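PDB 6DGB: IS607 family transposase IS1535 from Mycobacterium tuberculosis, which probably binds DNA and exchanges its strands as an IS607-family serine transposase, represented by its C-terminal catalytic domain. Local coordinates for residues V2-A6 with A62-V67. Numbering follows the deposited sequence.
Sequences VVLYA and ARVIVV
Val3 bonds through both its N and its O to the two residues flanking Ile65: its N donates to Val64 O at 2.8 Å, and its O accepts from Val66 N, also at 2.8 Å and almost straight (176° at the hydrogen). Val66 in turn bonds the residues around Leu4, its O accepting from Tyr5 N. This alternation is that of a parallel pair, with Val3 beside Ile65 and Leu4 beside Val66, the strand axes inclined at 33°. Val64 O also receives a longer CA-H...O contact from Val2.

On the face carrying Leu4 and Val66, CG1 of Val2, anti to the backbone N (chi1 -179°), meets Val64 CG1 at 3.7 Å and Val66 CG2 at 3.9 Å. Leu4 lies alongside Val66, its CD2 3.7 Å from Val66 CB. On the face carrying Val3 and Ile65, Val3 CG2 reaches Ala62 CB at 3.6 Å, while Val67 CG1 comes to the edge of the Tyr5 ring, near its plane, 3.9 Å from CD2.

Strands 3-8 and 64-67 are the two central strands of the four-stranded parallel sheet, in the order 37-42, 3-8, 64-67, 91-94, of this resolvase-type catalytic domain. Helix 14-30 packs through Leu24 on Leu4 and Val66; helix 51-58 packs through Ile56 on Val3, Tyr5 and Ile65. Strand 37-42 makes backbone hydrogen bonds to Leu4 and Ala6 and, through Glu41, a hydrogen bond with the Tyr5 hydroxyl, and strand 91-94 flanks Val64 and Val66.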
loop_
_atom_site.group_PDB
_atom_site.type_symbol
_atom_site.label_atom_id
_atom_site.label_comp_id
_atom_site.label_asym_id
_atom_site.label_seq_id
_atom_site.Cartn_x
_atom_site.Cartn_y
_atom_site.Cartn_z
ATOM N N VAL A 2 4.317 10.767 20.455
ATOM C CA VAL A 2 5.253 10.612 19.343
ATOM C C VAL A 2 5.704 9.162 19.392
ATOM O O VAL A 2 6.109 8.683 20.448
ATOM C CB VAL A 2 6.455 11.617 19.387
ATOM C CG1 VAL A 2 7.399 11.430 18.200
ATOM C CG2 VAL A 2 5.983 13.068 19.460
ATOM N N VAL A 3 5.578 8.452 18.266
ATOM C CA VAL A 3 5.928 7.034 18.153
ATOM C C VAL A 3 7.098 6.921 17.205
ATOM O O VAL A 3 7.039 7.433 16.092
ATOM C CB VAL A 3 4.735 6.125 17.698
ATOM C CG1 VAL A 3 5.105 4.650 17.747
ATOM C CG2 VAL A 3 3.502 6.359 18.545
ATOM N N LEU A 4 8.172 6.279 17.650
ATOM C CA LEU A 4 9.301 6.045 16.779
ATOM C C LEU A 4 9.084 4.628 16.292
ATOM O O LEU A 4 8.775 3.756 17.103
ATOM C CB LEU A 4 10.629 6.222 17.491
ATOM C CG LEU A 4 10.884 7.560 18.208
ATOM C CD1 LEU A 4 12.290 7.606 18.759
ATOM C CD2 LEU A 4 10.673 8.753 17.307
ATOM N N TYR A 5 9.119 4.422 14.960
ATOM C CA TYR A 5 8.838 3.118 14.370
ATOM C C TYR A 5 9.941 2.639 13.401
ATOM O O TYR A 5 10.325 3.350 12.476
ATOM C CB TYR A 5 7.445 3.143 13.721
ATOM C CG TYR A 5 7.042 1.851 13.050
ATOM C CD1 TYR A 5 6.391 0.845 13.760
ATOM C CD2 TYR A 5 7.261 1.653 11.691
ATOM C CE1 TYR A 5 6.015 -0.347 13.146
ATOM C CE2 TYR A 5 6.875 0.470 11.060
ATOM C CZ TYR A 5 6.247 -0.526 11.790
ATOM O OH TYR A 5 5.867 -1.682 11.152
ATOM N N ALA A 6 10.441 1.413 13.641
ATOM C CA ALA A 6 11.496 0.716 12.888
ATOM C C ALA A 6 10.962 -0.590 12.329
ATOM O O ALA A 6 10.278 -1.328 13.038
ATOM C CB ALA A 6 12.682 0.427 13.800
ATOM N N ALA A 62 -1.426 8.367 18.937
ATOM C CA ALA A 62 -0.168 8.347 18.172
ATOM C C ALA A 62 -0.306 9.427 17.098
ATOM O O ALA A 62 -0.639 9.136 15.941
ATOM C CB ALA A 62 0.061 6.966 17.558
ATOM N N ARG A 63 -0.151 10.701 17.528
ATOM C CA ARG A 63 -0.309 11.885 16.680
ATOM C C ARG A 63 0.834 12.011 15.684
ATOM O O ARG A 63 0.608 12.454 14.568
ATOM C CB ARG A 63 -0.447 13.162 17.530
ATOM C CG ARG A 63 -1.190 14.314 16.823
ATOM C CD ARG A 63 -2.336 14.869 17.643
ATOM N NE ARG A 63 -3.318 13.826 17.908
ATOM C CZ ARG A 63 -4.504 13.729 17.324
ATOM N NH1 ARG A 63 -4.895 14.644 16.446
ATOM N NH2 ARG A 63 -5.314 12.722 17.619
ATOM N N VAL A 64 2.056 11.645 16.088
ATOM C CA VAL A 64 3.236 11.727 15.243
ATOM C C VAL A 64 3.878 10.347 15.162
ATOM O O VAL A 64 4.143 9.718 16.180
ATOM C CB VAL A 64 4.184 12.861 15.733
ATOM C CG1 VAL A 64 5.617 12.686 15.244
ATOM C CG2 VAL A 64 3.656 14.217 15.306
ATOM N N ILE A 65 4.058 9.862 13.945
ATOM C CA ILE A 65 4.660 8.567 13.659
ATOM C C ILE A 65 5.928 8.843 12.867
ATOM O O ILE A 65 5.871 9.279 11.706
ATOM C CB ILE A 65 3.674 7.615 12.917
ATOM C CG1 ILE A 65 2.410 7.347 13.788
ATOM C CG2 ILE A 65 4.382 6.302 12.516
ATOM C CD1 ILE A 65 1.325 6.773 13.125
ATOM N N VAL A 66 7.065 8.593 13.501
ATOM C CA VAL A 66 8.380 8.850 12.931
ATOM C C VAL A 66 9.004 7.551 12.392
ATOM O O VAL A 66 9.158 6.563 13.124
ATOM C CB VAL A 66 9.309 9.621 13.937
ATOM C CG1 VAL A 66 10.599 10.102 13.279
ATOM C CG2 VAL A 66 8.582 10.794 14.585
ATOM N N VAL A 67 9.356 7.580 11.096
ATOM C CA VAL A 67 10.072 6.516 10.369
ATOM C C VAL A 67 11.431 7.012 9.835
ATOM O O VAL A 67 11.582 8.214 9.608
ATOM C CB VAL A 67 9.237 5.898 9.227
ATOM C CG1 VAL A 67 8.256 4.881 9.772
ATOM C CG2 VAL A 67 8.559 6.963 8.373
#